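Local structure of L-glyceraldehyde 3-phosphate reductase (Clostridium beijerinckii, 6HG6) at residues 142-146 against 147-151; 155-159 against 160-164; 50-54 against 55-59; 78-82 against 83-87. The protein binds NADPH and, as an aldo-keto reductase, probably uses it to reduce aldehydes such as furfural and methylglyoxal. All coordinates share one frame; numbering follows the deposited sequence.

How the contacts relate
All four contacts lie on helices of an eight-stranded parallel beta/alpha barrel, or at their ends. Along the chain the order is contact 3, contact 4, contact 1, contact 2. Contacts 1 and 2 sit at the start and end of helix 146-158, with centres about 17 Å apart. Contact 3 ends helix 42-54, and contact 4 ends helix 72-85. Their centres are about 14 Å apart, and they touch where Phe50 packs on Asp84 and Leu85. Contacts 1 and 3 lie on opposite sides of the chain's centre, about 35 Å apart between centres. Contact 1 is a helix start and the other three are helix ends around the barrel that holds NADPH.

Contact 1. Residues 142-146 against 147-151; sequences PDTPL and EESMM
Thr144 meets Glu148 and Ser149 where the loop enters helix 146-158. Its CG2 lies anti to the backbone N, which turns the methyl to the helix, 3.6 Å from Ser149 OG. The same methyl rests against the chain of Glu148, which crosses it at about a right angle. Thr144 OG1 bonds to Asp141 instead. A water donates to Thr144 O and also to Ser149 OG, at 2.7 Å from OG, and so ties loop to helix. Pro145 is the N-cap residue. Its carbonyl O takes a bond from Glu148 N at 3.0 Å and a weak one from Ser149 N. Leu146 O accepts a regular helical bond from Met150 N at 2.9 Å. Leu146 CD1 packs on Met150 CG at 3.8 Å, and Tyr170 touches both side chains. Ser149 OG also bonds to Gly111 O, and Glu148 OE2 to the backbone N of Arg113. The buried serine hydroxyl is thus held by a protein carbonyl and a water, while a carboxylate joins the first turn to the start of helix 113-127.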
# COMPACT_ATOMS: atom_id res chain seq x y z
N PRO A 142 -4.06 -17.63 -11.92
CA PRO A 142 -4.99 -18.19 -12.89
C PRO A 142 -5.01 -19.72 -12.88
O PRO A 142 -5.88 -20.26 -13.51
CB PRO A 142 -4.49 -17.60 -14.23
CG PRO A 142 -3.01 -17.32 -13.97
CD PRO A 142 -2.94 -16.89 -12.53
N ASP A 143 -4.10 -20.37 -12.16
CA ASP A 143 -4.03 -21.85 -12.09
C ASP A 143 -4.81 -22.39 -10.88
O ASP A 143 -4.87 -23.61 -10.73
CB ASP A 143 -2.57 -22.32 -12.14
CG ASP A 143 -1.93 -21.94 -13.48
OD1 ASP A 143 -2.49 -22.30 -14.55
OD2 ASP A 143 -0.95 -21.18 -13.46
N THR A 144 -5.31 -21.54 -10.00
CA THR A 144 -6.22 -21.94 -8.87
C THR A 144 -7.58 -21.32 -9.18
O THR A 144 -7.64 -20.14 -9.51
CB THR A 144 -5.75 -21.43 -7.52
OG1 THR A 144 -4.46 -21.98 -7.23
CG2 THR A 144 -6.68 -21.77 -6.37
N PRO A 145 -8.69 -22.05 -9.01
CA PRO A 145 -10.01 -21.44 -9.21
C PRO A 145 -10.12 -20.22 -8.29
O PRO A 145 -9.73 -20.24 -7.11
CB PRO A 145 -11.01 -22.55 -8.88
CG PRO A 145 -10.22 -23.81 -9.01
CD PRO A 145 -8.80 -23.46 -8.61
N LEU A 146 -10.61 -19.12 -8.86
CA LEU A 146 -10.76 -17.89 -8.08
C LEU A 146 -11.64 -18.16 -6.85
O LEU A 146 -11.35 -17.63 -5.79
CB LEU A 146 -11.38 -16.82 -8.97
CG LEU A 146 -11.52 -15.45 -8.32
CD1 LEU A 146 -10.20 -14.89 -7.81
CD2 LEU A 146 -12.14 -14.47 -9.32
N GLU A 147 -12.64 -19.02 -7.00
CA GLU A 147 -13.56 -19.42 -5.90
C GLU A 147 -12.78 -19.99 -4.71
O GLU A 147 -13.21 -19.80 -3.55
CB GLU A 147 -14.56 -20.42 -6.48
CG GLU A 147 -15.47 -19.86 -7.58
CD GLU A 147 -14.95 -19.63 -9.01
OE1 GLU A 147 -13.82 -20.08 -9.36
OE2 GLU A 147 -15.74 -19.00 -9.80
N GLU A 148 -11.69 -20.73 -4.95
CA GLU A 148 -10.86 -21.32 -3.88
C GLU A 148 -10.10 -20.23 -3.15
O GLU A 148 -10.09 -20.25 -1.91
CB GLU A 148 -9.93 -22.42 -4.39
CG GLU A 148 -9.04 -22.97 -3.29
CD GLU A 148 -8.20 -24.19 -3.68
OE1 GLU A 148 -8.52 -24.87 -4.70
OE2 GLU A 148 -7.22 -24.45 -2.96
N SER A 149 -9.43 -19.32 -3.86
CA SER A 149 -8.64 -18.24 -3.24
C SER A 149 -9.57 -17.29 -2.46
O SER A 149 -9.26 -16.91 -1.32
CB SER A 149 -7.82 -17.49 -4.27
OG SER A 149 -7.06 -18.39 -5.06
N MET A 150 -10.72 -16.98 -3.03
CA MET A 150 -11.66 -16.03 -2.38
C MET A 150 -12.31 -16.72 -1.16
O MET A 150 -12.46 -16.05 -0.12
CB MET A 150 -12.71 -15.53 -3.38
CG MET A 150 -12.12 -14.65 -4.51
SD MET A 150 -11.09 -13.26 -3.95
CE MET A 150 -9.43 -13.94 -4.01
N MET A 151 -12.63 -17.99 -1.25
CA MET A 151 -13.20 -18.72 -0.08
C MET A 151 -12.16 -18.78 1.05
O MET A 151 -12.56 -18.79 2.22
CB MET A 151 -13.69 -20.12 -0.47
CG MET A 151 -14.99 -20.06 -1.23
SD MET A 151 -15.64 -21.70 -1.67
CE MET A 151 -15.87 -22.27 0.02
O HOH W 1 -7.17 -17.75 -7.64

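Contact 2. Residues 155-159 against 160-164; sequences TAVKS and GKALY. With EDO (1,2-ethanediol), chain I.
Ala156 O and Val157 O receive the backbone bonds that end helix 146-158. Lys161 N donates to Ala156 O at 3.0 Å. Gly160 N donates to Val157 O, also at 3.0 Å. Ala162 N adds a weak bond to Ala156 O. A water donates to both Val157 O and Ala162 O, 2.7 Å from the latter, and so bridges helix end and strand start. The two hydroxyls of a 1,2-ethanediol, probably from the crystallisation liquor, both donate to Lys158 O.

Further out, in one of its two conformers, Ser159 OG stands between its backbone N and carbonyl carbon (chi1 75°) and comes 3.5 Å from Lys161 CD, so this contact is doubtful. The extended Lys161 chain runs on to a salt bridge with Asp121. Both methyls of Val157 lie near Ala162 O. Its CA makes a CA-H...O contact of 3.3 Å with Ala162 O, and its CG2 packs on Ala162 CB at 4.1 Å. Ala156 CB meets the same methyl at 4.3 Å, and Phe135 of strand 132-137 touches both alanines.

Gly160 has positive phi (73°), and with the bonds from Gly160 N to Val157 O and from Lys161 N to Ala156 O this makes a Schellman motif. It turns the chain from helix 146-158 into strand 162-168, closing a beta-alpha-beta unit of the barrel.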
# COMPACT_ATOMS: atom_id res chain seq x y z
N THR A 155 -12.79 -17.52 4.74
CA THR A 155 -12.50 -18.32 5.94
C THR A 155 -11.69 -17.48 6.93
O THR A 155 -12.01 -17.52 8.11
CB THR A 155 -11.77 -19.61 5.56
OG1 THR A 155 -12.69 -20.38 4.77
CG2 THR A 155 -11.30 -20.34 6.79
N ALA A 156 -10.71 -16.72 6.46
CA ALA A 156 -9.91 -15.82 7.30
C ALA A 156 -10.82 -14.82 8.05
O ALA A 156 -10.71 -14.70 9.30
CB ALA A 156 -8.89 -15.10 6.47
N VAL A 157 -11.74 -14.17 7.35
CA VAL A 157 -12.65 -13.20 7.98
C VAL A 157 -13.62 -13.92 8.91
O VAL A 157 -13.79 -13.50 10.06
CB VAL A 157 -13.38 -12.39 6.90
CG1 VAL A 157 -14.51 -11.61 7.51
CG2 VAL A 157 -12.42 -11.53 6.10
N LYS A 158 -14.26 -15.01 8.47
CA LYS A 158 -15.29 -15.68 9.30
C LYS A 158 -14.68 -16.39 10.50
O LYS A 158 -15.43 -16.65 11.46
CB LYS A 158 -16.12 -16.61 8.41
CG LYS A 158 -16.81 -15.85 7.28
CD LYS A 158 -17.75 -14.74 7.73
CE LYS A 158 -18.11 -13.87 6.54
NZ LYS A 158 -18.77 -14.65 5.48
N SER A 159 -13.38 -16.69 10.46
CA SER A 159 -12.61 -17.32 11.57
C SER A 159 -12.07 -16.25 12.52
O SER A 159 -11.31 -16.60 13.45
CB SER A 159 -11.49 -18.19 11.06
OG SER A 159 -10.40 -17.42 10.59
N GLY A 160 -12.39 -14.97 12.28
CA GLY A 160 -12.01 -13.87 13.18
C GLY A 160 -10.53 -13.54 13.10
O GLY A 160 -10.02 -12.83 14.03
N LYS A 161 -9.86 -13.95 12.03
CA LYS A 161 -8.42 -13.70 11.83
C LYS A 161 -8.17 -12.48 10.95
O LYS A 161 -6.98 -12.03 10.89
CB LYS A 161 -7.77 -14.97 11.32
CG LYS A 161 -7.67 -16.04 12.38
CD LYS A 161 -7.18 -17.34 11.83
CE LYS A 161 -7.07 -18.39 12.92
NZ LYS A 161 -6.63 -19.67 12.33
N ALA A 162 -9.21 -11.93 10.31
CA ALA A 162 -9.13 -10.74 9.45
C ALA A 162 -10.44 -9.98 9.57
O ALA A 162 -11.47 -10.64 9.65
CB ALA A 162 -8.86 -11.08 8.00
N LEU A 163 -10.41 -8.66 9.64
CA LEU A 163 -11.69 -7.90 9.67
C LEU A 163 -12.25 -7.76 8.26
O LEU A 163 -13.46 -7.86 8.10
CB LEU A 163 -11.46 -6.53 10.29
CG LEU A 163 -11.07 -6.57 11.75
CD1 LEU A 163 -10.97 -5.18 12.36
CD2 LEU A 163 -12.06 -7.39 12.54
N TYR A 164 -11.38 -7.50 7.30
CA TYR A 164 -11.76 -7.26 5.90
C TYR A 164 -10.85 -8.01 4.96
O TYR A 164 -9.68 -8.23 5.30
CB TYR A 164 -11.62 -5.78 5.58
CG TYR A 164 -12.48 -4.82 6.37
CD1 TYR A 164 -11.98 -4.23 7.51
CD2 TYR A 164 -13.69 -4.33 5.89
CE1 TYR A 164 -12.69 -3.28 8.22
CE2 TYR A 164 -14.42 -3.36 6.58
CZ TYR A 164 -13.89 -2.79 7.73
OH TYR A 164 -14.54 -1.82 8.41
C1 EDO I . -18.31 -14.72 12.68
O1 EDO I . -17.37 -14.32 11.68
C2 EDO I . -18.81 -16.11 12.55
O2 EDO I . -17.91 -17.04 11.97
O HOH W 2 -13.87 -10.65 10.95

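Contact 3. Residues 50-54 against 55-59; sequences FTAFD and NGITH
Ala52 O is gripped by two backbone donors. Ile57 N reaches it at 2.9 Å and Asn55 N at 3.1 Å, from opposite faces of the carbonyl plane. Gly56 N donates to Phe53 O at 3.0 Å. Asn55 N also makes a weak bond to Thr51 O. Ile57 O is buried here and has no hydrogen-bond partner in the model. It does receive a CA-H...O contact from Phe53 CA at 3.4 Å. It also lies in the plane of the Phe53 ring, at its edge, 3.7 Å from CD1.

Ala52 CB packs on Ile57 CB at 4.0 Å. Ile57 CG1 lies anti to the carbonyl carbon (chi1 -58°), and the branch carries CD1 back over Ala52. Phe53 CE1 approaches Thr58 CG2 at 4.3 Å. Ile57 also touches Ile28 and Phe30 of strand 28-31 and Ile305 of helix 302-308. Asp54 OD1 reaches out to Tyr3 OH and Ser6 N, which ties the helix end to the N-terminal segment.

The side chain of Ile57 lies about 7 Å from that of Asn308, which binds NADPH. Gly56, with positive phi (87°), is the C-prime residue of a Schellman motif. It ends helix 42-54 and leads the chain into barrel strand 59-61.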
# COMPACT_ATOMS: atom_id res chain seq x y z
N PHE A 50 6.99 5.23 14.59
CA PHE A 50 6.60 6.30 15.51
C PHE A 50 6.38 7.57 14.71
O PHE A 50 5.40 8.29 14.95
CB PHE A 50 7.66 6.52 16.59
CG PHE A 50 7.91 5.33 17.49
CD1 PHE A 50 6.96 4.33 17.66
CD2 PHE A 50 9.04 5.32 18.29
CE1 PHE A 50 7.21 3.24 18.50
CE2 PHE A 50 9.27 4.26 19.16
CZ PHE A 50 8.34 3.25 19.28
N THR A 51 7.31 7.90 13.79
CA THR A 51 7.17 9.11 12.95
C THR A 51 5.89 9.01 12.13
O THR A 51 5.14 9.97 12.10
CB THR A 51 8.40 9.33 12.06
OG1 THR A 51 9.52 9.41 12.94
CG2 THR A 51 8.26 10.58 11.23
N ALA A 52 5.61 7.85 11.53
CA ALA A 52 4.43 7.64 10.69
C ALA A 52 3.17 7.93 11.52
O ALA A 52 2.34 8.77 11.14
CB ALA A 52 4.42 6.25 10.16
N PHE A 53 3.04 7.26 12.66
CA PHE A 53 1.84 7.37 13.51
C PHE A 53 1.72 8.79 14.06
O PHE A 53 0.59 9.31 14.13
CB PHE A 53 1.85 6.31 14.61
CG PHE A 53 0.57 6.20 15.39
CD1 PHE A 53 -0.62 5.96 14.73
CD2 PHE A 53 0.57 6.26 16.77
CE1 PHE A 53 -1.83 5.89 15.43
CE2 PHE A 53 -0.62 6.17 17.48
CZ PHE A 53 -1.82 5.98 16.81
N ASP A 54 2.82 9.42 14.46
CA ASP A 54 2.78 10.79 15.03
C ASP A 54 2.24 11.78 14.00
O ASP A 54 1.81 12.84 14.42
CB ASP A 54 4.15 11.24 15.52
CG ASP A 54 4.56 10.67 16.86
OD1 ASP A 54 3.76 10.00 17.50
OD2 ASP A 54 5.69 11.02 17.30
N ASN A 55 2.35 11.46 12.70
CA ASN A 55 1.91 12.32 11.57
C ASN A 55 0.57 11.84 11.01
O ASN A 55 0.18 12.29 9.92
CB ASN A 55 3.01 12.37 10.50
CG ASN A 55 4.14 13.24 10.99
OD1 ASN A 55 5.13 12.74 11.53
ND2 ASN A 55 3.94 14.53 10.96
N GLY A 56 -0.11 10.96 11.74
CA GLY A 56 -1.48 10.51 11.41
C GLY A 56 -1.55 9.36 10.46
O GLY A 56 -2.67 8.99 10.10
N ILE A 57 -0.42 8.73 10.12
CA ILE A 57 -0.44 7.51 9.30
C ILE A 57 -0.88 6.36 10.21
O ILE A 57 -0.11 5.93 11.08
CB ILE A 57 0.88 7.24 8.59
CG1 ILE A 57 1.21 8.44 7.71
CG2 ILE A 57 0.73 5.98 7.79
CD1 ILE A 57 2.63 8.41 7.16
N THR A 58 -2.10 5.87 9.99
CA THR A 58 -2.70 4.84 10.86
C THR A 58 -2.62 3.47 10.21
O THR A 58 -3.12 2.49 10.83
CB THR A 58 -4.15 5.21 11.14
OG1 THR A 58 -4.85 5.38 9.90
CG2 THR A 58 -4.24 6.47 11.96
N HIS A 59 -2.17 3.41 8.97
CA HIS A 59 -2.18 2.15 8.21
C HIS A 59 -0.75 1.72 7.92
O HIS A 59 -0.00 2.50 7.31
CB HIS A 59 -3.04 2.28 6.97
CG HIS A 59 -2.99 1.08 6.11
ND1 HIS A 59 -2.91 -0.22 6.66
CD2 HIS A 59 -3.06 0.93 4.77
CE1 HIS A 59 -2.88 -1.09 5.65
NE2 HIS A 59 -3.02 -0.42 4.50

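Contact 4. Residues 78-82 against 83-87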
# COMPACT_ATOMS: atom_id res chain seq x y z
N GLY A 78 6.10 -7.05 14.76
CA GLY A 78 5.56 -7.72 15.95
C GLY A 78 6.26 -7.23 17.20
O GLY A 78 5.62 -7.03 18.23
N ARG A 79 7.58 -7.07 17.13
CA ARG A 79 8.37 -6.58 18.27
C ARG A 79 8.02 -5.11 18.54
O ARG A 79 7.96 -4.72 19.71
CB ARG A 79 9.86 -6.75 18.01
CG ARG A 79 10.72 -6.40 19.20
CD ARG A 79 12.18 -6.63 18.81
NE ARG A 79 13.07 -6.15 19.84
CZ ARG A 79 14.38 -5.96 19.66
NH1 ARG A 79 14.94 -6.19 18.47
NH2 ARG A 79 15.11 -5.49 20.66
N ILE A 80 7.84 -4.30 17.51
CA ILE A 80 7.50 -2.88 17.72
C ILE A 80 6.11 -2.80 18.40
O ILE A 80 5.93 -1.96 19.33
CB ILE A 80 7.57 -2.16 16.37
CG1 ILE A 80 9.03 -2.11 15.89
CG2 ILE A 80 6.97 -0.75 16.50
CD1 ILE A 80 9.16 -1.77 14.44
N LEU A 81 5.19 -3.65 17.98
CA LEU A 81 3.84 -3.73 18.60
C LEU A 81 3.99 -4.12 20.07
O LEU A 81 3.55 -3.34 20.94
CB LEU A 81 2.97 -4.74 17.87
CG LEU A 81 2.44 -4.24 16.55
CD1 LEU A 81 1.95 -5.41 15.72
CD2 LEU A 81 1.34 -3.20 16.78
N ARG A 82 4.70 -5.19 20.34
CA ARG A 82 4.86 -5.69 21.73
C ARG A 82 5.49 -4.60 22.60
O ARG A 82 5.08 -4.43 23.75
CB ARG A 82 5.69 -6.98 21.64
CG ARG A 82 6.07 -7.67 22.93
CD ARG A 82 6.46 -9.14 22.68
NE ARG A 82 7.29 -9.39 21.49
CZ ARG A 82 6.88 -9.93 20.31
NH1 ARG A 82 7.74 -10.08 19.33
NH2 ARG A 82 5.62 -10.32 20.10
N ASP A 83 6.52 -3.92 22.10
CA ASP A 83 7.32 -3.01 22.93
C ASP A 83 6.64 -1.64 23.10
O ASP A 83 6.85 -1.03 24.15
CB ASP A 83 8.69 -2.80 22.30
CG ASP A 83 9.62 -4.00 22.39
OD1 ASP A 83 9.21 -5.02 23.02
OD2 ASP A 83 10.78 -3.88 21.84
N ASP A 84 5.91 -1.17 22.11
CA ASP A 84 5.44 0.24 22.15
C ASP A 84 4.09 0.47 21.48
O ASP A 84 3.39 1.37 21.95
CB ASP A 84 6.46 1.13 21.45
CG ASP A 84 7.73 1.34 22.27
OD1 ASP A 84 7.66 2.13 23.30
OD2 ASP A 84 8.77 0.67 21.92
N LEU A 85 3.80 -0.16 20.35
CA LEU A 85 2.60 0.26 19.58
C LEU A 85 1.34 -0.53 19.93
O LEU A 85 0.27 -0.05 19.52
CB LEU A 85 2.86 0.10 18.08
CG LEU A 85 3.60 1.21 17.37
CD1 LEU A 85 3.49 0.94 15.87
CD2 LEU A 85 3.05 2.58 17.73
N ALA A 86 1.44 -1.68 20.62
CA ALA A 86 0.26 -2.51 20.97
C ALA A 86 -0.78 -1.64 21.70
O ALA A 86 -1.98 -1.90 21.53
CB ALA A 86 0.64 -3.72 21.79
N THR A 87 -0.32 -0.67 22.49
CA THR A 87 -1.16 0.30 23.21
C THR A 87 -2.18 0.95 22.25
O THR A 87 -3.31 1.33 22.65
CB THR A 87 -0.23 1.39 23.76
OG1 THR A 87 0.71 0.73 24.60
CG2 THR A 87 -0.93 2.51 24.50
O HOH W 3 9.57 -7.85 22.45
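Asp83 sits one turn after Arg79 near the end of helix 72-85, in a beta-alpha-beta unit of the barrel. Asp83 N bonds to Arg79 O at 2.9 Å. The side chains make a long salt bridge, with Arg79 NE 3.8 Å from Asp83 OD2. The guanidinium and carboxylate planes stand almost perpendicular, 88° apart. Asp83 OD2 also lies beside the aliphatic Arg79 CG. Next along, the helix widens into a pi-type turn. Ile80 O accepts from Asp84 N and from Leu85 N, which approach from opposite faces of its plane. Leu81 O accepts from Ala86 N at 2.7 Å. On the buried side, the side chains of Ile80 and Leu85 lie side by side, with CG2 of the former 3.9 Å from CD1 of the latter. Leu81 CD2 packs on Leu85 CB at the same distance.

Tyr42 of helix 42-54 makes a cation-pi contact with Arg79 and also touches Ile80 and Asp83. Tyr3 touches Asp84 and Leu85. Arg82 bends at chi3 (41°), and Gly78 O lies over one face of the guanidinium, offset toward its rim. At the edge of that group, a water accepts from Arg82 NE and donates to Asp83 OD1, both at 2.9 Å.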